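Local coordinates for N-acetyltransferase family protein (Bacillus anthracis, PDB 3LNB), which catalyses transfer of the acetyl group from acetyl-coenzyme A to arylamine substrates, and inactivates the antibiotic sulfamethoxazole, at residues F40-I45 with M64-E69; K119-V124 with D224-Q229; H138-L143 with Y219-D224. The protein carries 1 engineered substitution. All blocks are in the same frame, centred on the assembly; numbering follows the deposited sequence.

Contact 1: F40-I45 with M64-E69. Engineered in segment 64-69: Phe68 (natural residue Tyr). With COA (coenzyme A), chain B.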
loop_
_atom_site.group_PDB
_atom_site.type_symbol
_atom_site.label_atom_id
_atom_site.label_comp_id
_atom_site.label_asym_id
_atom_site.label_seq_id
_atom_site.Cartn_x
_atom_site.Cartn_y
_atom_site.Cartn_z
ATOM N N PHE A 40 -1.519 -5.556 16.145
ATOM C CA PHE A 40 -1.134 -4.568 17.154
ATOM C C PHE A 40 0.353 -4.653 17.498
ATOM O O PHE A 40 1.032 -3.634 17.616
ATOM C CB PHE A 40 -1.957 -4.773 18.432
ATOM C CG PHE A 40 -3.384 -4.315 18.321
ATOM C CD1 PHE A 40 -4.425 -5.154 18.701
ATOM C CD2 PHE A 40 -3.687 -3.039 17.859
ATOM C CE1 PHE A 40 -5.746 -4.734 18.625
ATOM C CE2 PHE A 40 -5.009 -2.607 17.779
ATOM C CZ PHE A 40 -6.041 -3.458 18.164
ATOM N N LYS A 41 0.845 -5.878 17.663
ATOM C CA LYS A 41 2.249 -6.110 17.997
ATOM C C LYS A 41 3.185 -5.604 16.899
ATOM O O LYS A 41 4.131 -4.858 17.167
ATOM C CB LYS A 41 2.488 -7.606 18.222
ATOM C CG LYS A 41 3.941 -7.974 18.493
ATOM C CD LYS A 41 4.133 -9.485 18.576
ATOM C CE LYS A 41 5.593 -9.847 18.847
ATOM N NZ LYS A 41 5.788 -11.323 18.916
ATOM N N ARG A 42 2.918 -6.007 15.661
ATOM C CA ARG A 42 3.749 -5.600 14.535
ATOM C C ARG A 42 3.799 -4.086 14.365
ATOM O O ARG A 42 4.870 -3.516 14.168
ATOM C CB ARG A 42 3.230 -6.228 13.240
ATOM C CG ARG A 42 4.006 -5.853 11.976
ATOM C CD ARG A 42 5.330 -6.606 11.854
ATOM N NE ARG A 42 5.840 -6.554 10.484
ATOM C CZ ARG A 42 6.917 -5.867 10.098
ATOM N NH1 ARG A 42 7.292 -5.887 8.825
ATOM N NH2 ARG A 42 7.625 -5.174 10.979
ATOM N N LEU A 43 2.637 -3.442 14.435
ATOM C CA LEU A 43 2.570 -1.996 14.252
ATOM C C LEU A 43 2.835 -1.205 15.524
ATOM O O LEU A 43 2.650 0.013 15.557
ATOM C CB LEU A 43 1.219 -1.597 13.646
ATOM C CG LEU A 43 0.959 -2.054 12.200
ATOM C CD1 LEU A 43 2.003 -1.445 11.280
ATOM C CD2 LEU A 43 1.010 -3.583 12.100
ATOM N N LYS A 44 3.281 -1.902 16.564
ATOM C CA LYS A 44 3.606 -1.264 17.839
ATOM C C LYS A 44 2.476 -0.387 18.359
ATOM O O LYS A 44 2.718 0.716 18.864
ATOM C CB LYS A 44 4.851 -0.399 17.684
ATOM C CG LYS A 44 5.929 -1.012 16.828
ATOM C CD LYS A 44 6.645 -2.147 17.520
ATOM C CE LYS A 44 8.149 -1.967 17.361
ATOM N NZ LYS A 44 8.522 -1.628 15.956
ATOM N N ILE A 45 1.247 -0.865 18.220
ATOM C CA ILE A 45 0.089 -0.130 18.693
ATOM C C ILE A 45 -0.561 -0.923 19.818
ATOM O O ILE A 45 -0.905 -2.091 19.651
ATOM C CB ILE A 45 -0.943 0.082 17.564
ATOM C CG1 ILE A 45 -0.375 1.042 16.520
ATOM C CG2 ILE A 45 -2.240 0.635 18.141
ATOM C CD1 ILE A 45 -1.240 1.178 15.289
ATOM N N MET A 64 5.176 3.529 8.217
ATOM C CA MET A 64 6.480 3.607 8.867
ATOM C C MET A 64 7.118 2.251 9.162
ATOM O O MET A 64 8.333 2.161 9.346
ATOM C CB MET A 64 6.348 4.368 10.195
ATOM C CG MET A 64 6.022 5.830 10.068
ATOM S SD MET A 64 7.352 6.714 9.262
ATOM C CE MET A 64 8.573 6.791 10.582
ATOM N N ILE A 65 6.305 1.201 9.206
ATOM C CA ILE A 65 6.806 -0.129 9.551
ATOM C C ILE A 65 6.698 -1.222 8.483
ATOM O O ILE A 65 7.650 -1.968 8.262
ATOM C CB ILE A 65 6.108 -0.616 10.848
ATOM C CG1 ILE A 65 6.474 0.328 11.998
ATOM C CG2 ILE A 65 6.502 -2.055 11.162
ATOM C CD1 ILE A 65 5.658 0.136 13.254
ATOM N N LEU A 66 5.546 -1.332 7.838
ATOM C CA LEU A 66 5.353 -2.351 6.807
ATOM C C LEU A 66 5.935 -1.903 5.465
ATOM O O LEU A 66 5.351 -1.069 4.773
ATOM C CB LEU A 66 3.862 -2.662 6.653
ATOM C CG LEU A 66 3.180 -3.293 7.866
ATOM C CD1 LEU A 66 1.709 -3.519 7.553
ATOM C CD2 LEU A 66 3.867 -4.615 8.221
ATOM N N PRO A 67 7.094 -2.459 5.077
ATOM C CA PRO A 67 7.725 -2.084 3.807
ATOM C C PRO A 67 6.898 -2.491 2.594
ATOM O O PRO A 67 6.223 -3.522 2.606
ATOM C CB PRO A 67 9.056 -2.834 3.837
ATOM C CG PRO A 67 9.282 -3.122 5.300
ATOM C CD PRO A 67 7.904 -3.466 5.779
ATOM N N PHE A 68 6.946 -1.663 1.558
ATOM C CA PHE A 68 6.260 -1.945 0.300
ATOM C C PHE A 68 7.336 -2.697 -0.487
ATOM O O PHE A 68 8.375 -2.124 -0.816
ATOM C CB PHE A 68 5.899 -0.633 -0.412
ATOM C CG PHE A 68 5.353 -0.817 -1.803
ATOM C CD1 PHE A 68 3.988 -1.018 -2.013
ATOM C CD2 PHE A 68 6.206 -0.788 -2.908
ATOM C CE1 PHE A 68 3.481 -1.185 -3.300
ATOM C CE2 PHE A 68 5.708 -0.956 -4.201
ATOM C CZ PHE A 68 4.342 -1.154 -4.398
ATOM N N GLU A 69 7.110 -3.979 -0.762
ATOM C CA GLU A 69 8.105 -4.764 -1.484
ATOM C C GLU A 69 7.545 -5.907 -2.317
ATOM O O GLU A 69 6.430 -6.379 -2.085
ATOM C CB GLU A 69 9.163 -5.299 -0.507
ATOM C CG GLU A 69 8.611 -5.981 0.752
ATOM C CD GLU A 69 8.696 -7.506 0.708
ATOM O OE1 GLU A 69 8.548 -8.139 1.781
ATOM O OE2 GLU A 69 8.899 -8.075 -0.391
HETATM N N1A COA B . 8.388 -1.546 -9.476
HETATM C C2A COA B . 9.687 -1.759 -9.366
HETATM N N3A COA B . 10.551 -0.761 -9.282
HETATM C C4A COA B . 10.124 0.508 -9.307
HETATM C C5A COA B . 8.767 0.772 -9.426
HETATM C C6A COA B . 7.889 -0.302 -9.509
HETATM N N6A COA B . 6.578 -0.100 -9.606
HETATM N N7A COA B . 8.613 2.092 -9.412
HETATM C C8A COA B . 9.819 2.639 -9.285
HETATM N N9A COA B . 10.743 1.681 -9.215
HETATM C C1B COA B . 12.188 1.892 -8.962
HETATM C C2B COA B . 12.866 2.780 -10.004
HETATM O O2B COA B . 13.185 2.011 -11.168
HETATM C C3B COA B . 14.138 3.168 -9.251
HETATM O O3B COA B . 15.180 2.219 -9.495
HETATM P P3B COA B . 16.706 2.731 -9.525
HETATM O O7A COA B . 17.015 3.644 -8.403
HETATM O O8A COA B . 17.628 1.412 -9.522
HETATM O O9A COA B . 16.890 3.434 -10.961
HETATM C C4B COA B . 13.710 3.125 -7.782
HETATM O O4B COA B . 12.346 2.672 -7.768
HETATM C C5B COA B . 13.767 4.513 -7.145
HETATM O O5B COA B . 12.865 5.393 -7.817
HETATM P P1A COA B . 12.894 6.965 -7.480
HETATM O O1A COA B . 11.622 7.604 -8.231
HETATM O O2A COA B . 14.168 7.589 -7.900
HETATM O O3A COA B . 12.663 7.085 -5.892
HETATM P P2A COA B . 11.225 6.979 -5.174
HETATM O O4A COA B . 10.673 8.487 -5.089
HETATM O O5A COA B . 11.362 6.363 -3.834
HETATM O O6A COA B . 10.224 6.181 -6.150
HETATM C CBP COA B . 8.621 4.448 -5.458
HETATM C CCP COA B . 10.010 4.772 -6.017
HETATM C CDP COA B . 8.539 4.895 -3.997
HETATM C CEP COA B . 8.390 2.938 -5.542
HETATM C CAP COA B . 7.553 5.164 -6.288
HETATM O OAP COA B . 7.678 4.778 -7.659
HETATM C C9P COA B . 6.142 4.809 -5.811
HETATM O O9P COA B . 5.701 5.248 -4.749
HETATM N N8P COA B . 5.463 4.016 -6.637
HETATM C C7P COA B . 4.085 3.575 -6.378
HETATM C C6P COA B . 3.924 2.096 -6.738
HETATM C C5P COA B . 2.447 1.717 -6.871
HETATM O O5P COA B . 1.796 2.081 -7.848
HETATM N N4P COA B . 1.946 0.970 -5.891
HETATM C C3P COA B . 0.540 0.541 -5.891
HETATM C C2P COA B . 0.330 -0.656 -6.821
HETATM S S1P COA B . 1.090 -2.210 -6.222
#
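The guanidinium of Arg42 lies against aliphatic carbon here: Leu66 CD2 sits over one face of it, 3.6 Å from Arg42 NE, and no hydrogen bond joins the two segments. With CG anti to the backbone N (chi1 179°) and a bend at chi2, the chain runs out along 64-69. Its NH2 passes 3.3 Å from Ile65 CG2, while NH1 comes within 3.9 Å of Pro67 CD. NE and NH1 bond elsewhere, to Leu90 O and Arg95 O, which fixes the turn of the group. Beside it, Leu43 CD1 meets Leu66 CG at 4.1 Å, the two side chains crossing at about a right angle. Lys44, at positive phi, closes a Schellman motif, with Ile45 N bonded to Phe40 O at 2.8 Å, and lays its CG 3.8 Å from Ile65 CD1. Farther along, the engineered Phe68 reaches coenzyme A, its CZ 3.5 Å from N4P and the thiol sulfur S1P at the ring edge, in plane. The contact thus joins the ends of helices 34-42 and 55-65, and Arg42 ties them to helix 83-92 through Leu90; the chain then passes through Leu66 and Pro67 into strand 68-69, which pairs with strand 252-256.

Contact 2: K119-V124 with D224-Q229; sequences KVAGTV and DPIDEQ
Ile226 reaches over the backbone of 119-121 and can be followed outward from its CB, which stands 4.1 Å from Lys119 O. CG1 takes the position between the backbone N and the carbonyl carbon (chi1 61°), and this brings it closest to Lys119 O, at 3.4 Å, and then to Lys119 CB, at 3.6 Å. The extended chi2 carries CD1 onward to within 3.4 Å of Val120 C, against the peptide that links Val120 to Ala121. The other branch, CG2, faces Ala121 N more loosely. At the root of the same residue, Ile226 N donates to Lys119 O over 3.0 Å; the bond is fairly straight (158°) but arrives from above the carbonyl plane, 39° out of it. Pro225 CA adds a CA-H...O contact to that oxygen at 3.4 Å. Water takes over on either side of this link: one molecule accepts from Lys119 N at 2.8 Å and donates to Ile226 O, while a second joins Ala121 N to Asp224 O, though its leg to Asp224 is too short to trust in detail. Strand 216-225 is thus peeling away from its antiparallel neighbour 116-126, and Asp227, whose OD2 accepts from Lys230 N, is the N-cap of helix 228-240: a strand-to-helix turn where an inner strand of the antiparallel sheet ends.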
loop_
_atom_site.group_PDB
_atom_site.type_symbol
_atom_site.label_atom_id
_atom_site.label_comp_id
_atom_site.label_asym_id
_atom_site.label_seq_id
_atom_site.Cartn_x
_atom_site.Cartn_y
_atom_site.Cartn_z
ATOM N N LYS A 119 -13.085 -4.447 -0.482
ATOM C CA LYS A 119 -11.981 -4.219 -1.400
ATOM C C LYS A 119 -12.480 -3.972 -2.818
ATOM O O LYS A 119 -13.519 -4.500 -3.216
ATOM C CB LYS A 119 -11.050 -5.441 -1.416
ATOM C CG LYS A 119 -10.487 -5.838 -0.057
ATOM C CD LYS A 119 -9.582 -7.067 -0.152
ATOM C CE LYS A 119 -10.364 -8.339 -0.444
ATOM N NZ LYS A 119 -11.341 -8.648 0.633
ATOM N N VAL A 120 -11.735 -3.165 -3.572
ATOM C CA VAL A 120 -12.072 -2.879 -4.967
ATOM C C VAL A 120 -10.767 -2.814 -5.745
ATOM O O VAL A 120 -9.709 -2.567 -5.176
ATOM C CB VAL A 120 -12.825 -1.529 -5.147
ATOM C CG1 VAL A 120 -14.087 -1.511 -4.300
ATOM C CG2 VAL A 120 -11.910 -0.357 -4.805
ATOM N N ALA A 121 -10.836 -3.055 -7.046
ATOM C CA ALA A 121 -9.635 -3.000 -7.852
ATOM C C ALA A 121 -9.415 -1.570 -8.326
ATOM O O ALA A 121 -10.343 -0.759 -8.362
ATOM C CB ALA A 121 -9.758 -3.938 -9.042
ATOM N N GLY A 122 -8.173 -1.276 -8.679
ATOM C CA GLY A 122 -7.822 0.039 -9.177
ATOM C C GLY A 122 -6.772 -0.143 -10.254
ATOM O O GLY A 122 -6.153 -1.202 -10.353
ATOM N N THR A 123 -6.581 0.887 -11.065
ATOM C CA THR A 123 -5.604 0.867 -12.140
ATOM C C THR A 123 -4.796 2.150 -11.969
ATOM O O THR A 123 -5.351 3.248 -12.014
ATOM C CB THR A 123 -6.299 0.865 -13.526
ATOM O OG1 THR A 123 -7.192 -0.252 -13.616
ATOM C CG2 THR A 123 -5.270 0.771 -14.644
ATOM N N VAL A 124 -3.492 2.005 -11.756
ATOM C CA VAL A 124 -2.610 3.156 -11.551
ATOM C C VAL A 124 -2.196 3.806 -12.874
ATOM O O VAL A 124 -2.124 3.141 -13.903
ATOM C CB VAL A 124 -1.320 2.733 -10.786
ATOM C CG1 VAL A 124 -0.411 3.936 -10.579
ATOM C CG2 VAL A 124 -1.683 2.112 -9.447
ATOM N N ASP A 224 -16.974 -1.787 -7.491
ATOM C CA ASP A 224 -17.310 -3.205 -7.629
ATOM C C ASP A 224 -16.469 -4.013 -6.632
ATOM O O ASP A 224 -15.244 -4.062 -6.744
ATOM C CB ASP A 224 -16.999 -3.718 -9.044
ATOM C CG ASP A 224 -17.738 -2.955 -10.129
ATOM O OD1 ASP A 224 -18.942 -2.672 -9.954
ATOM O OD2 ASP A 224 -17.114 -2.654 -11.171
ATOM N N PRO A 225 -17.120 -4.666 -5.654
ATOM C CA PRO A 225 -16.461 -5.480 -4.624
ATOM C C PRO A 225 -15.680 -6.663 -5.197
ATOM O O PRO A 225 -16.188 -7.389 -6.050
ATOM C CB PRO A 225 -17.625 -5.968 -3.762
ATOM C CG PRO A 225 -18.671 -4.920 -3.957
ATOM C CD PRO A 225 -18.574 -4.617 -5.429
ATOM N N ILE A 226 -14.456 -6.863 -4.717
ATOM C CA ILE A 226 -13.643 -7.977 -5.185
ATOM C C ILE A 226 -13.329 -8.943 -4.048
ATOM O O ILE A 226 -13.122 -8.532 -2.904
ATOM C CB ILE A 226 -12.321 -7.486 -5.823
ATOM C CG1 ILE A 226 -11.483 -6.723 -4.796
ATOM C CG2 ILE A 226 -12.636 -6.608 -7.025
ATOM C CD1 ILE A 226 -10.175 -6.180 -5.354
ATOM N N ASP A 227 -13.298 -10.232 -4.374
ATOM C CA ASP A 227 -13.028 -11.266 -3.384
ATOM C C ASP A 227 -11.580 -11.744 -3.429
ATOM O O ASP A 227 -10.761 -11.196 -4.169
ATOM C CB ASP A 227 -13.992 -12.441 -3.587
ATOM C CG ASP A 227 -13.792 -13.151 -4.920
ATOM O OD1 ASP A 227 -14.643 -13.996 -5.251
ATOM O OD2 ASP A 227 -12.800 -12.879 -5.634
ATOM N N GLU A 228 -11.266 -12.763 -2.630
ATOM C CA GLU A 228 -9.905 -13.291 -2.555
ATOM C C GLU A 228 -9.441 -13.897 -3.885
ATOM O O GLU A 228 -8.272 -13.769 -4.261
ATOM C CB GLU A 228 -9.811 -14.331 -1.425
ATOM C CG GLU A 228 -8.390 -14.627 -0.956
ATOM C CD GLU A 228 -8.191 -14.402 0.546
ATOM O OE1 GLU A 228 -8.719 -15.198 1.360
ATOM O OE2 GLU A 228 -7.508 -13.419 0.916
ATOM N N GLN A 229 -10.351 -14.539 -4.607
ATOM C CA GLN A 229 -9.982 -15.133 -5.884
ATOM C C GLN A 229 -9.509 -14.043 -6.849
ATOM O O GLN A 229 -8.491 -14.202 -7.521
ATOM C CB GLN A 229 -11.160 -15.896 -6.492
ATOM C CG GLN A 229 -10.712 -17.049 -7.377
ATOM C CD GLN A 229 -11.854 -17.935 -7.820
ATOM O OE1 GLN A 229 -12.817 -18.155 -7.073
ATOM N NE2 GLN A 229 -11.749 -18.471 -9.033
HETATM O O HOH W 1 -14.157 -7.051 -0.565
HETATM O O HOH W 2 -13.279 -3.596 -8.252
#

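Contact 3: H138-L143 with Y219-D224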
loop_
_atom_site.group_PDB
_atom_site.type_symbol
_atom_site.label_atom_id
_atom_site.label_comp_id
_atom_site.label_asym_id
_atom_site.label_seq_id
_atom_site.Cartn_x
_atom_site.Cartn_y
_atom_site.Cartn_z
ATOM N N HIS A 138 -3.939 -2.633 -8.741
ATOM C CA HIS A 138 -3.931 -2.032 -7.414
ATOM C C HIS A 138 -5.187 -2.494 -6.700
ATOM O O HIS A 138 -6.204 -2.759 -7.337
ATOM C CB HIS A 138 -3.905 -0.499 -7.501
ATOM C CG HIS A 138 -3.765 0.182 -6.171
ATOM N ND1 HIS A 138 -3.106 -0.393 -5.105
ATOM C CD2 HIS A 138 -4.150 1.413 -5.754
ATOM C CE1 HIS A 138 -3.088 0.454 -4.089
ATOM N NE2 HIS A 138 -3.714 1.557 -4.457
ATOM N N VAL A 139 -5.095 -2.614 -5.381
ATOM C CA VAL A 139 -6.214 -3.039 -4.554
ATOM C C VAL A 139 -6.319 -2.064 -3.393
ATOM O O VAL A 139 -5.328 -1.797 -2.710
ATOM C CB VAL A 139 -5.994 -4.465 -3.989
ATOM C CG1 VAL A 139 -7.082 -4.796 -2.978
ATOM C CG2 VAL A 139 -5.983 -5.489 -5.127
ATOM N N ILE A 140 -7.514 -1.523 -3.184
ATOM C CA ILE A 140 -7.740 -0.574 -2.100
ATOM C C ILE A 140 -8.985 -0.938 -1.315
ATOM O O ILE A 140 -9.726 -1.844 -1.695
ATOM C CB ILE A 140 -7.893 0.865 -2.627
ATOM C CG1 ILE A 140 -9.114 0.960 -3.538
ATOM C CG2 ILE A 140 -6.630 1.281 -3.376
ATOM C CD1 ILE A 140 -9.356 2.349 -4.092
ATOM N N ILE A 141 -9.205 -0.217 -0.218
ATOM C CA ILE A 141 -10.348 -0.443 0.656
ATOM C C ILE A 141 -11.323 0.725 0.636
ATOM O O ILE A 141 -10.915 1.884 0.641
ATOM C CB ILE A 141 -9.891 -0.633 2.128
ATOM C CG1 ILE A 141 -9.072 -1.917 2.268
ATOM C CG2 ILE A 141 -11.097 -0.660 3.053
ATOM C CD1 ILE A 141 -8.335 -2.019 3.592
ATOM N N ILE A 142 -12.613 0.413 0.605
ATOM C CA ILE A 142 -13.638 1.445 0.653
ATOM C C ILE A 142 -14.339 1.244 1.996
ATOM O O ILE A 142 -14.806 0.149 2.300
ATOM C CB ILE A 142 -14.661 1.306 -0.499
ATOM C CG1 ILE A 142 -13.948 1.438 -1.848
ATOM C CG2 ILE A 142 -15.750 2.361 -0.361
ATOM C CD1 ILE A 142 -13.194 2.743 -2.028
ATOM N N LEU A 143 -14.380 2.299 2.800
ATOM C CA LEU A 143 -14.996 2.253 4.122
ATOM C C LEU A 143 -16.241 3.122 4.188
ATOM O O LEU A 143 -16.230 4.267 3.728
ATOM C CB LEU A 143 -14.009 2.747 5.193
ATOM C CG LEU A 143 -14.638 3.066 6.562
ATOM C CD1 LEU A 143 -14.880 1.773 7.321
ATOM C CD2 LEU A 143 -13.736 3.983 7.372
ATOM N N TYR A 219 -4.628 6.989 -9.419
ATOM C CA TYR A 219 -5.251 5.784 -9.945
ATOM C C TYR A 219 -6.755 5.942 -10.088
ATOM O O TYR A 219 -7.375 6.799 -9.455
ATOM C CB TYR A 219 -4.950 4.558 -9.072
ATOM C CG TYR A 219 -5.296 4.708 -7.606
ATOM C CD1 TYR A 219 -4.306 5.007 -6.670
ATOM C CD2 TYR A 219 -6.609 4.546 -7.152
ATOM C CE1 TYR A 219 -4.605 5.137 -5.322
ATOM C CE2 TYR A 219 -6.924 4.676 -5.796
ATOM C CZ TYR A 219 -5.916 4.970 -4.890
ATOM O OH TYR A 219 -6.195 5.088 -3.555
ATOM N N ALA A 220 -7.317 5.118 -10.961
ATOM C CA ALA A 220 -8.743 5.094 -11.206
ATOM C C ALA A 220 -9.250 3.835 -10.522
ATOM O O ALA A 220 -8.477 2.908 -10.279
ATOM C CB ALA A 220 -9.017 5.020 -12.699
ATOM N N PHE A 221 -10.540 3.808 -10.206
ATOM C CA PHE A 221 -11.152 2.645 -9.575
ATOM C C PHE A 221 -12.672 2.692 -9.690
ATOM O O PHE A 221 -13.241 3.692 -10.135
ATOM C CB PHE A 221 -10.743 2.524 -8.094
ATOM C CG PHE A 221 -11.232 3.646 -7.219
ATOM C CD1 PHE A 221 -10.565 4.869 -7.181
ATOM C CD2 PHE A 221 -12.365 3.479 -6.426
ATOM C CE1 PHE A 221 -11.019 5.908 -6.365
ATOM C CE2 PHE A 221 -12.828 4.515 -5.606
ATOM C CZ PHE A 221 -12.156 5.726 -5.575
ATOM N N THR A 222 -13.311 1.587 -9.317
ATOM C CA THR A 222 -14.768 1.472 -9.342
ATOM C C THR A 222 -15.191 0.990 -7.958
ATOM O O THR A 222 -14.344 0.728 -7.103
ATOM C CB THR A 222 -15.252 0.437 -10.382
ATOM O OG1 THR A 222 -14.915 -0.881 -9.936
ATOM C CG2 THR A 222 -14.603 0.687 -11.734
ATOM N N LEU A 223 -16.493 0.875 -7.733
ATOM C CA LEU A 223 -16.983 0.419 -6.444
ATOM C C LEU A 223 -17.454 -1.044 -6.494
ATOM O O LEU A 223 -18.229 -1.489 -5.646
ATOM C CB LEU A 223 -18.106 1.348 -5.945
ATOM C CG LEU A 223 -17.713 2.835 -5.858
ATOM C CD1 LEU A 223 -18.855 3.644 -5.278
ATOM C CD2 LEU A 223 -16.466 3.007 -4.995
ATOM N N ASP A 224 -16.974 -1.787 -7.491
ATOM C CA ASP A 224 -17.310 -3.205 -7.629
ATOM C C ASP A 224 -16.469 -4.013 -6.632
ATOM O O ASP A 224 -15.244 -4.062 -6.744
ATOM C CB ASP A 224 -16.999 -3.718 -9.044
ATOM C CG ASP A 224 -17.738 -2.955 -10.129
ATOM O OD1 ASP A 224 -18.942 -2.672 -9.954
ATOM O OD2 ASP A 224 -17.114 -2.654 -11.171
#
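His138 holds CG anti to its backbone N (chi1 -175°) and Tyr219 places its own between the backbone N and the carbonyl carbon (chi1 54°), and these two choices bring the imidazole down onto the phenol ring. They form a T-shaped pair: the histidine edge points at the tyrosine face, with planes at 74° and centroids 4.8 Å apart. CD2 is the atom that leads, sitting over the ring centre and 3.7 Å from Tyr219 CD1. Ile140 and Tyr219 point toward each other: Ile140 CD1 lies obliquely to the ring, on the same side as the imidazole, 3.8 Å from Tyr219 CE2, and Ile140 CG2 is equally close to Tyr219 OH. That CD1 methyl also makes a CH-pi contact over one face of Phe221, 4.0 Å from the ring centroid, so it wedges between two aromatic residues that alternate along the strand. Strands 138-143 and 219-224 are not neighbours in their sheet; strand 116-126 runs between them. Side chains can meet across it because the sheet curls strongly, as in the beta-barrel domain of arylamine N-acetyltransferases; the axes of segments 138-143 and 219-224 approach to 9.1 Å. His138 NE2 is bonded to Asp153 OD2, and the imidazole lies against Cys99, consistent with the Cys-His-Asp catalytic triad of this family; coenzyme A touches the histidine. Tyr219 thus meets His138 with its face and, through a weak hydrogen bond of OH, the same Asp153 OD2. Farther along the strands, Ile142 CD1 meets Phe221 CE2 at 4.0 Å, approaching obliquely, and Ile142 CG1 lies 4.3 Å from Leu223 CD2. Val151 of strand 148-152 packs on Ile142, Tyr219 and Phe221 alike, while His191 lies against the Phe221 ring.

How the contacts relate
Contacts 2 and 3 belong to one sheet and share Asp224, with centres 6 Å apart. Strand 116-126 is the middle member: Gly122 N lies 2.8 Å from His138 O and Thr123 N 2.9 Å from Ala220 O, both probable hydrogen bonds, so contact 3 reaches across the strand that supplies one side of contact 2. Contact 1 stands on the other side of the chain's centre, its own centre about 23 Å from that of contact 2 and 22 Å from that of contact 3, without touching either. All three contacts supply a residue to the coenzyme A pocket: the engineered Phe68, Val124 and His138 each touch it.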